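Local coordinates for protein carbohydrate binding module (Uncultured bacterium, PDB 2W3J) that probably binds uronic acid sugars, as a calcium-containing carbohydrate binding module of family 35, at residues A[2-7]-A[124-129]; A[42-47]-A[132-137]; A[53-58]-A[97-102]. One frame throughout, in Å; residues are numbered along the deposited sequence. Where two conformers were deposited one is given.

How the contacts relate
All three contacts are antiparallel strand pairings in the same beta-sandwich. Contacts 1 and 3 belong to one four-stranded sheet, each holding an outermost strand (2-5 or 93-101) to an inner one, and the inner strands 120-126 and 51-60 are themselves neighbours. Contact 2 lies in the other sheet, where strand 131-133 pairs antiparallel with strand 40-47. Contact 3 is the most buried, its inward side being almost wholly apolar, whereas contact 2 ends in an exposed tail and adds hydroxyl and water bonds to its backbone pairing. Contact 1 combines a hydrophobic inner face with calcium-binding carboxylates. L45 meets F4 of contact 1 and L101 of contact 3, so the sheets touch across the interior.

Contact 1 of 3, residues A[2-7]-A[124-129]; sequences WLFEES and IRVTGN. With CA (calcium ion), chain C.
Four backbone hydrogen bonds join strand 2-5 to 124-126 in antiparallel register, two in the W2-V126 pair and two in the F4-I124 pair. The tightest runs from F4 N to I124 O (2.7 Å), almost straight and nearly along the C=O axis. Between these pairs, W2 O also receives a CA-H...O contact from R125 CA.

Side chains pack on both faces of the sheet. On the inner one, F4 CB rests on I124 CG2 (3.8 Å), and the ring reaches diagonally across to the neighbouring strand, where CE2 meets V126 CG2 (4.0 Å). The indole of W2 presents its edge to F4, with CD1 3.5 Å above the centre of the phenyl ring. On the other face L3, its CG anti to the backbone N, crosses R125 obliquely and places the aliphatic CD1 over the middle of the guanidinium.

The calcium ion is bound by the two glutamates that follow F4, through E5 OE1 (2.4 Å) and E6 OE1 (2.6 Å), both chains bent at chi2. Carbonyl oxygens of T26, G29 and D122 also bind the ion. The N-terminal edge strand of a beta-sandwich thus runs into a calcium site of this carbohydrate binding module.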
loop_
_atom_site.group_PDB
_atom_site.type_symbol
_atom_site.label_atom_id
_atom_site.label_comp_id
_atom_site.label_asym_id
_atom_site.label_seq_id
_atom_site.Cartn_x
_atom_site.Cartn_y
_atom_site.Cartn_z
ATOM N N TRP A 2 -6.774 -8.677 -7.300
ATOM C CA TRP A 2 -5.503 -8.411 -7.950
ATOM C C TRP A 2 -4.485 -8.105 -6.854
ATOM O O TRP A 2 -4.787 -7.372 -5.905
ATOM C CB TRP A 2 -5.568 -7.242 -8.948
ATOM C CG TRP A 2 -4.403 -7.249 -9.852
ATOM C CD1 TRP A 2 -3.261 -6.504 -9.737
ATOM C CD2 TRP A 2 -4.214 -8.100 -10.990
ATOM N NE1 TRP A 2 -2.382 -6.830 -10.742
ATOM C CE2 TRP A 2 -2.946 -7.805 -11.526
ATOM C CE3 TRP A 2 -5.013 -9.078 -11.610
ATOM C CZ2 TRP A 2 -2.441 -8.434 -12.673
ATOM C CZ3 TRP A 2 -4.522 -9.700 -12.741
ATOM C CH2 TRP A 2 -3.233 -9.394 -13.252
ATOM N N LEU A 3 -3.296 -8.665 -7.010
ATOM C CA LEU A 3 -2.197 -8.394 -6.095
ATOM C C LEU A 3 -1.233 -7.455 -6.765
ATOM O O LEU A 3 -0.648 -7.790 -7.816
ATOM C CB LEU A 3 -1.510 -9.712 -5.729
ATOM C CG LEU A 3 -0.260 -9.612 -4.843
ATOM C CD1 LEU A 3 -0.642 -9.017 -3.493
ATOM C CD2 LEU A 3 0.408 -11.023 -4.651
ATOM N N PHE A 4 -1.045 -6.269 -6.169
ATOM C CA PHE A 4 -0.237 -5.199 -6.768
ATOM C C PHE A 4 1.171 -5.162 -6.142
ATOM O O PHE A 4 1.289 -4.948 -4.950
ATOM C CB PHE A 4 -0.889 -3.826 -6.489
ATOM C CG PHE A 4 -2.208 -3.626 -7.220
ATOM C CD1 PHE A 4 -2.244 -2.881 -8.377
ATOM C CD2 PHE A 4 -3.384 -4.187 -6.723
ATOM C CE1 PHE A 4 -3.465 -2.678 -9.069
ATOM C CE2 PHE A 4 -4.601 -4.011 -7.416
ATOM C CZ PHE A 4 -4.613 -3.256 -8.583
ATOM N N GLU A 5 2.182 -5.377 -6.967
ATOM C CA GLU A 5 3.590 -5.370 -6.561
ATOM C C GLU A 5 4.261 -4.116 -7.097
ATOM O O GLU A 5 3.894 -3.566 -8.162
ATOM C CB GLU A 5 4.289 -6.604 -7.156
ATOM C CG GLU A 5 3.698 -7.897 -6.661
ATOM C CD GLU A 5 4.127 -8.258 -5.249
ATOM O OE1 GLU A 5 4.988 -7.544 -4.666
ATOM O OE2 GLU A 5 3.618 -9.276 -4.703
ATOM N N GLU A 6 5.312 -3.683 -6.407
ATOM C CA GLU A 6 6.129 -2.615 -6.954
ATOM C C GLU A 6 6.728 -3.007 -8.309
ATOM O O GLU A 6 6.991 -4.192 -8.578
ATOM C CB GLU A 6 7.214 -2.248 -5.939
ATOM C CG GLU A 6 8.302 -3.295 -5.722
ATOM C CD GLU A 6 7.802 -4.642 -5.172
ATOM O OE1 GLU A 6 6.838 -4.669 -4.365
ATOM O OE2 GLU A 6 8.405 -5.692 -5.532
ATOM N N SER A 7 6.883 -2.001 -9.163
ATOM C CA SER A 7 7.453 -2.166 -10.503
ATOM C C SER A 7 6.612 -3.078 -11.421
ATOM O O SER A 7 7.113 -3.592 -12.428
ATOM C CB SER A 7 8.902 -2.664 -10.420
ATOM O OG SER A 7 9.653 -1.891 -9.493
ATOM N N ILE A 124 -0.080 -4.473 -2.108
ATOM C CA ILE A 124 -1.472 -4.300 -1.728
ATOM C C ILE A 124 -2.317 -5.270 -2.577
ATOM O O ILE A 124 -2.061 -5.430 -3.762
ATOM C CB ILE A 124 -1.966 -2.827 -1.813
ATOM C CG1 ILE A 124 -3.362 -2.719 -1.209
ATOM C CG2 ILE A 124 -1.951 -2.221 -3.234
ATOM C CD1 ILE A 124 -3.812 -1.273 -1.133
ATOM N N ARG A 125 -3.243 -5.953 -1.908
ATOM C CA ARG A 125 -4.119 -6.939 -2.550
ATOM C C ARG A 125 -5.546 -6.418 -2.444
ATOM O O ARG A 125 -6.021 -6.158 -1.342
ATOM C CB ARG A 125 -4.015 -8.271 -1.804
ATOM C CG ARG A 125 -4.795 -9.447 -2.443
ATOM C CD ARG A 125 -4.814 -10.636 -1.511
ATOM N NE ARG A 125 -3.480 -11.115 -1.163
ATOM C CZ ARG A 125 -2.809 -12.012 -1.878
ATOM N NH1 ARG A 125 -3.340 -12.507 -2.990
ATOM N NH2 ARG A 125 -1.602 -12.404 -1.491
ATOM N N VAL A 126 -6.221 -6.257 -3.581
ATOM C CA VAL A 126 -7.621 -5.837 -3.539
ATOM C C VAL A 126 -8.499 -7.050 -3.902
ATOM O O VAL A 126 -8.363 -7.608 -5.002
ATOM C CB VAL A 126 -7.859 -4.666 -4.507
ATOM C CG1 VAL A 126 -9.362 -4.215 -4.507
ATOM C CG2 VAL A 126 -6.905 -3.492 -4.138
ATOM N N THR A 127 -9.360 -7.452 -2.981
ATOM C CA THR A 127 -10.202 -8.626 -3.226
ATOM C C THR A 127 -11.536 -8.265 -3.860
ATOM O O THR A 127 -12.042 -7.154 -3.704
ATOM C CB THR A 127 -10.433 -9.459 -1.958
ATOM O OG1 THR A 127 -11.021 -8.644 -0.938
ATOM C CG2 THR A 127 -9.129 -10.032 -1.474
ATOM N N GLY A 128 -12.096 -9.216 -4.605
ATOM C CA GLY A 128 -13.347 -8.992 -5.324
ATOM C C GLY A 128 -13.183 -9.252 -6.810
ATOM O O GLY A 128 -12.078 -9.174 -7.356
ATOM N N ASN A 129 -14.291 -9.562 -7.482
ATOM C CA ASN A 129 -14.246 -9.842 -8.894
ATOM C C ASN A 129 -14.070 -8.555 -9.655
ATOM O O ASN A 129 -14.455 -7.492 -9.181
ATOM C CB ASN A 129 -15.552 -10.516 -9.361
ATOM C CG ASN A 129 -15.905 -11.742 -8.533
ATOM O OD1 ASN A 129 -15.052 -12.607 -8.274
ATOM N ND2 ASN A 129 -17.169 -11.835 -8.119
HETATM CA CA CA C . 6.631 -6.893 -3.066
#

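Contact 2 of 3, residues A[42-47]-A[132-137]; sequences VWSLSA and TPAACP
S44 directs its side chain at the C-terminal tail as it leaves strand 131-133. Its CB lies against two successive carbonyls, 3.4 Å from A135 O and slightly farther from A134 O. With OG anti to the backbone N (chi1 -179°), the hydroxyl is carried onto the tail and donates to A135 O at 2.7 Å, approaching from above the carbonyl plane (43° out of it). The same OG touches the methyl of A134, CB at 3.3 Å. That methyl is wedged between two serine hydroxyls, since S46 OG, two residues further along strand 40-47, touches it as well.

Backbone bonds hold the register around this side chain. A134 N donates to S44 O, from well above the carbonyl plane, while S46 and T132 exchange a pair of bonds of which S46 N to T132 O is short (2.8 Å) and nearly straight. Beside them a water gathers S46 OG (2.7 Å), T132 OG1 and P133 O, donating to the carbonyl, and so ties the hydroxyl side of the pair together.

The side chain of S44 also touches C12 and T105, and L45 points the opposite way, onto F4 and V126. Strand 40-47 pairs with 104-112 along its other edge, so the short strand 131-133 and its tail pair with the edge that 11-14 also uses, adding the last modelled residues of the chain to one sheet of a beta-sandwich.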
loop_
_atom_site.group_PDB
_atom_site.type_symbol
_atom_site.label_atom_id
_atom_site.label_comp_id
_atom_site.label_asym_id
_atom_site.label_seq_id
_atom_site.Cartn_x
_atom_site.Cartn_y
_atom_site.Cartn_z
ATOM N N VAL A 42 1.658 5.290 -4.605
ATOM C CA VAL A 42 0.440 5.467 -5.412
ATOM C C VAL A 42 0.264 4.282 -6.341
ATOM O O VAL A 42 1.217 3.857 -7.009
ATOM C CB VAL A 42 0.547 6.742 -6.279
ATOM C CG1 VAL A 42 -0.699 6.906 -7.158
ATOM C CG2 VAL A 42 0.728 7.983 -5.364
ATOM N N TRP A 43 -0.972 3.784 -6.406
ATOM C CA TRP A 43 -1.354 2.693 -7.300
ATOM C C TRP A 43 -2.543 3.133 -8.163
ATOM O O TRP A 43 -3.236 4.119 -7.827
ATOM C CB TRP A 43 -1.830 1.503 -6.492
ATOM C CG TRP A 43 -0.780 0.840 -5.587
ATOM C CD1 TRP A 43 0.104 -0.150 -5.943
ATOM C CD2 TRP A 43 -0.577 1.092 -4.195
ATOM N NE1 TRP A 43 0.836 -0.543 -4.824
ATOM C CE2 TRP A 43 0.431 0.202 -3.748
ATOM C CE3 TRP A 43 -1.181 1.954 -3.268
ATOM C CZ2 TRP A 43 0.864 0.169 -2.427
ATOM C CZ3 TRP A 43 -0.741 1.921 -1.940
ATOM C CH2 TRP A 43 0.282 1.038 -1.539
ATOM N N SER A 44 -2.772 2.403 -9.259
ATOM C CA SER A 44 -3.922 2.700 -10.151
ATOM C C SER A 44 -4.580 1.368 -10.493
ATOM O O SER A 44 -3.895 0.420 -10.896
ATOM C CB SER A 44 -3.429 3.362 -11.439
ATOM O OG SER A 44 -4.509 3.700 -12.340
ATOM N N LEU A 45 -5.899 1.292 -10.321
ATOM C CA LEU A 45 -6.631 0.065 -10.609
ATOM C C LEU A 45 -7.935 0.355 -11.319
ATOM O O LEU A 45 -8.438 1.476 -11.276
ATOM C CB LEU A 45 -6.930 -0.719 -9.324
ATOM C CG LEU A 45 -7.963 -0.287 -8.278
ATOM C CD1 LEU A 45 -9.416 -0.389 -8.759
ATOM C CD2 LEU A 45 -7.784 -1.124 -7.025
ATOM N N SER A 46 -8.490 -0.675 -11.941
ATOM C CA SER A 46 -9.825 -0.574 -12.530
ATOM C C SER A 46 -10.749 -1.516 -11.802
ATOM O O SER A 46 -10.354 -2.634 -11.455
ATOM C CB SER A 46 -9.795 -0.961 -14.009
ATOM O OG SER A 46 -8.962 -0.089 -14.737
ATOM N N ALA A 47 -11.986 -1.069 -11.567
ATOM C CA ALA A 47 -13.028 -1.882 -10.967
ATOM C C ALA A 47 -14.199 -1.982 -11.971
ATOM O O ALA A 47 -14.559 -0.997 -12.602
ATOM C CB ALA A 47 -13.515 -1.278 -9.671
ATOM N N THR A 132 -8.653 -5.156 -11.906
ATOM C CA THR A 132 -7.424 -5.284 -12.688
ATOM C C THR A 132 -6.563 -4.047 -12.450
ATOM O O THR A 132 -7.048 -3.071 -11.902
ATOM C CB THR A 132 -7.691 -5.366 -14.210
ATOM O OG1 THR A 132 -8.488 -4.254 -14.617
ATOM C CG2 THR A 132 -8.442 -6.670 -14.557
ATOM N N PRO A 133 -5.301 -4.083 -12.890
ATOM C CA PRO A 133 -4.462 -2.903 -12.810
ATOM C C PRO A 133 -4.919 -1.913 -13.870
ATOM O O PRO A 133 -5.575 -2.311 -14.824
ATOM C CB PRO A 133 -3.045 -3.428 -13.124
ATOM C CG PRO A 133 -3.245 -4.777 -13.747
ATOM C CD PRO A 133 -4.581 -5.282 -13.350
ATOM N N ALA A 134 -4.607 -0.637 -13.676
ATOM C CA ALA A 134 -4.912 0.408 -14.662
ATOM C C ALA A 134 -3.665 1.215 -14.988
ATOM O O ALA A 134 -2.676 1.159 -14.239
ATOM C CB ALA A 134 -6.031 1.329 -14.132
ATOM N N ALA A 135 -3.682 1.957 -16.099
ATOM C CA ALA A 135 -2.545 2.803 -16.431
ATOM C C ALA A 135 -2.375 3.895 -15.361
ATOM O O ALA A 135 -3.342 4.299 -14.715
ATOM C CB ALA A 135 -2.754 3.457 -17.800
ATOM N N CYS A 136 -1.147 4.373 -15.200
ATOM C CA CYS A 136 -0.855 5.471 -14.282
ATOM C C CYS A 136 -1.255 6.792 -14.910
ATOM O O CYS A 136 -0.978 7.009 -16.078
ATOM C CB CYS A 136 0.635 5.494 -14.009
ATOM S SG CYS A 136 1.143 3.957 -13.250
ATOM N N PRO A 137 -1.896 7.681 -14.140
ATOM C CA PRO A 137 -2.304 8.987 -14.704
ATOM C C PRO A 137 -1.122 9.791 -15.246
ATOM O O PRO A 137 0.031 9.503 -14.893
ATOM C CB PRO A 137 -2.917 9.710 -13.503
ATOM C CG PRO A 137 -2.376 8.983 -12.278
ATOM C CD PRO A 137 -2.274 7.548 -12.719
HETATM O O HOH W 1 -11.594 -4.575 -13.894
HETATM O O HOH W 2 -7.774 -1.988 -16.154
#

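Contact 3 of 3, residues A[53-58]-A[97-102]; sequences YTAQIR and VDIPLK
Y53 and L101 make the closest side-chain packing between strands 53-58 and 97-101. The leucine crosses the tyrosine at about a right angle, and its CD1 comes to 3.3 Å from Y53 CD2, with CB and CG bearing on the same CD2-CE2 side of the ring. I99 O lies near the plane of that ring, at its edge. Farther along the same inward face the small A55 CB receives V97 CG1 (4.1 Å) and I99 CD1 (4.2 Å). Both V97 CG1 and I99 CG1 stand between their backbone N and carbonyl carbon, the crowded position, which swings these branches toward strand 53-58.

The opposite face carries a polar pair. T54 and D98 lie side by side, pointing the same way, each with its oxygen-bearing branch anti to the carbonyl carbon. T54 OG1 donates to D98 OD1 (3.0 Å), meeting it from above the carboxylate plane, 29° out of it. An alanine in place of T54 would remove the hydroxyl and CG2, and with them the hydrogen bond and carbon contact to D98 OD1, which would probably leave the carboxylate less well fixed.

These groups are positioned by four backbone hydrogen bonds, two in the Y53-I99 pair and two in the A55-V97 pair. I99 N to Y53 O (2.7 Å) is nearly straight and runs almost along the C=O axis, and A55 N to V97 O (2.8 Å) lies in the carbonyl plane.

In the next shell, Y53 OH is hydrogen-bonded to S49 O, which holds the far end of the ring. I99 and L101 reach V73, and A55 abuts I124 of the adjacent strand. Inward apolar residues from an edge strand and its neighbour thus face the second sheet, as in the hydrophobic core of a beta-sandwich.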
loop_
_atom_site.group_PDB
_atom_site.type_symbol
_atom_site.label_atom_id
_atom_site.label_comp_id
_atom_site.label_asym_id
_atom_site.label_seq_id
_atom_site.Cartn_x
_atom_site.Cartn_y
_atom_site.Cartn_z
ATOM N N TYR A 53 -14.742 -2.523 -1.463
ATOM C CA TYR A 53 -13.879 -3.699 -1.582
ATOM C C TYR A 53 -12.931 -3.764 -0.403
ATOM O O TYR A 53 -12.597 -2.725 0.177
ATOM C CB TYR A 53 -13.058 -3.600 -2.869
ATOM C CG TYR A 53 -13.893 -3.624 -4.142
ATOM C CD1 TYR A 53 -14.107 -4.818 -4.833
ATOM C CD2 TYR A 53 -14.466 -2.454 -4.651
ATOM C CE1 TYR A 53 -14.864 -4.837 -6.014
ATOM C CE2 TYR A 53 -15.226 -2.467 -5.833
ATOM C CZ TYR A 53 -15.414 -3.665 -6.497
ATOM O OH TYR A 53 -16.162 -3.687 -7.659
ATOM N N THR A 54 -12.505 -4.968 -0.023
ATOM C CA THR A 54 -11.481 -5.116 1.020
ATOM C C THR A 54 -10.098 -5.158 0.370
ATOM O O THR A 54 -9.868 -5.972 -0.534
ATOM C CB THR A 54 -11.659 -6.411 1.802
ATOM O OG1 THR A 54 -12.988 -6.437 2.334
ATOM C CG2 THR A 54 -10.664 -6.469 2.936
ATOM N N ALA A 55 -9.200 -4.272 0.821
ATOM C CA ALA A 55 -7.789 -4.288 0.399
ATOM C C ALA A 55 -6.979 -4.829 1.567
ATOM O O ALA A 55 -7.336 -4.656 2.737
ATOM C CB ALA A 55 -7.304 -2.894 0.039
ATOM N N GLN A 56 -5.914 -5.550 1.259
ATOM C CA GLN A 56 -5.010 -5.967 2.303
ATOM C C GLN A 56 -3.596 -5.503 1.971
ATOM O O GLN A 56 -3.080 -5.788 0.897
ATOM C CB GLN A 56 -5.019 -7.493 2.429
ATOM C CG GLN A 56 -4.061 -7.981 3.531
ATOM C CD GLN A 56 -4.214 -9.446 3.800
ATOM O OE1 GLN A 56 -5.070 -9.868 4.601
ATOM N NE2 GLN A 56 -3.403 -10.239 3.137
ATOM N N ILE A 57 -2.970 -4.803 2.909
ATOM C CA ILE A 57 -1.607 -4.299 2.704
ATOM C C ILE A 57 -0.661 -5.156 3.486
ATOM O O ILE A 57 -0.872 -5.390 4.678
ATOM C CB ILE A 57 -1.500 -2.828 3.189
ATOM C CG1 ILE A 57 -2.480 -1.968 2.377
ATOM C CG2 ILE A 57 -0.041 -2.299 2.988
ATOM C CD1 ILE A 57 -2.679 -0.503 2.937
ATOM N N ARG A 58 0.364 -5.694 2.813
ATOM C CA ARG A 58 1.345 -6.529 3.513
ATOM C C ARG A 58 2.597 -5.672 3.731
ATOM O O ARG A 58 3.053 -4.981 2.827
ATOM C CB ARG A 58 1.690 -7.767 2.684
ATOM C CG ARG A 58 2.560 -8.783 3.399
ATOM C CD ARG A 58 2.653 -10.091 2.564
ATOM N NE ARG A 58 3.359 -11.151 3.288
ATOM C CZ ARG A 58 4.632 -11.501 3.083
ATOM N NH1 ARG A 58 5.393 -10.857 2.197
ATOM N NH2 ARG A 58 5.153 -12.487 3.811
ATOM N N VAL A 97 -8.263 -3.124 4.963
ATOM C CA VAL A 97 -8.981 -1.858 4.981
ATOM C C VAL A 97 -10.042 -1.910 3.884
ATOM O O VAL A 97 -9.775 -2.359 2.756
ATOM C CB VAL A 97 -8.022 -0.659 4.811
ATOM C CG1 VAL A 97 -7.275 -0.731 3.483
ATOM C CG2 VAL A 97 -8.747 0.676 4.933
ATOM N N ASP A 98 -11.257 -1.475 4.218
ATOM C CA ASP A 98 -12.315 -1.387 3.219
ATOM C C ASP A 98 -12.237 -0.078 2.455
ATOM O O ASP A 98 -12.104 1.013 3.047
ATOM C CB ASP A 98 -13.682 -1.564 3.870
ATOM C CG ASP A 98 -13.917 -3.006 4.339
ATOM O OD1 ASP A 98 -13.182 -3.916 3.889
ATOM O OD2 ASP A 98 -14.825 -3.229 5.174
ATOM N N ILE A 99 -12.313 -0.165 1.140
ATOM C CA ILE A 99 -12.203 1.024 0.323
ATOM C C ILE A 99 -13.336 1.125 -0.718
ATOM O O ILE A 99 -13.679 0.129 -1.379
ATOM C CB ILE A 99 -10.826 1.096 -0.375
ATOM C CG1 ILE A 99 -10.590 -0.130 -1.266
ATOM C CG2 ILE A 99 -9.700 1.168 0.659
ATOM C CD1 ILE A 99 -9.338 0.009 -2.181
ATOM N N PRO A 100 -13.915 2.326 -0.862
ATOM C CA PRO A 100 -14.935 2.548 -1.880
ATOM C C PRO A 100 -14.291 2.762 -3.231
ATOM O O PRO A 100 -13.475 3.662 -3.402
ATOM C CB PRO A 100 -15.641 3.834 -1.401
ATOM C CG PRO A 100 -14.531 4.611 -0.658
ATOM C CD PRO A 100 -13.697 3.514 0.002
ATOM N N LEU A 101 -14.657 1.932 -4.203
ATOM C CA LEU A 101 -14.164 2.088 -5.547
ATOM C C LEU A 101 -15.295 2.423 -6.501
ATOM O O LEU A 101 -16.439 1.993 -6.309
ATOM C CB LEU A 101 -13.476 0.804 -6.027
ATOM C CG LEU A 101 -12.259 0.382 -5.197
ATOM C CD1 LEU A 101 -11.701 -0.937 -5.736
ATOM C CD2 LEU A 101 -11.198 1.515 -5.277
ATOM N N LYS A 102 -14.969 3.179 -7.525
ATOM C CA LYS A 102 -15.908 3.547 -8.572
ATOM C C LYS A 102 -15.703 2.628 -9.763
ATOM O O LYS A 102 -14.624 2.032 -9.918
ATOM C CB LYS A 102 -15.647 4.990 -9.015
ATOM C CG LYS A 102 -15.736 6.040 -7.913
ATOM C CD LYS A 102 -16.006 7.431 -8.500
ATOM C CE LYS A 102 -14.762 8.293 -8.671
ATOM N NZ LYS A 102 -14.569 9.255 -7.537
#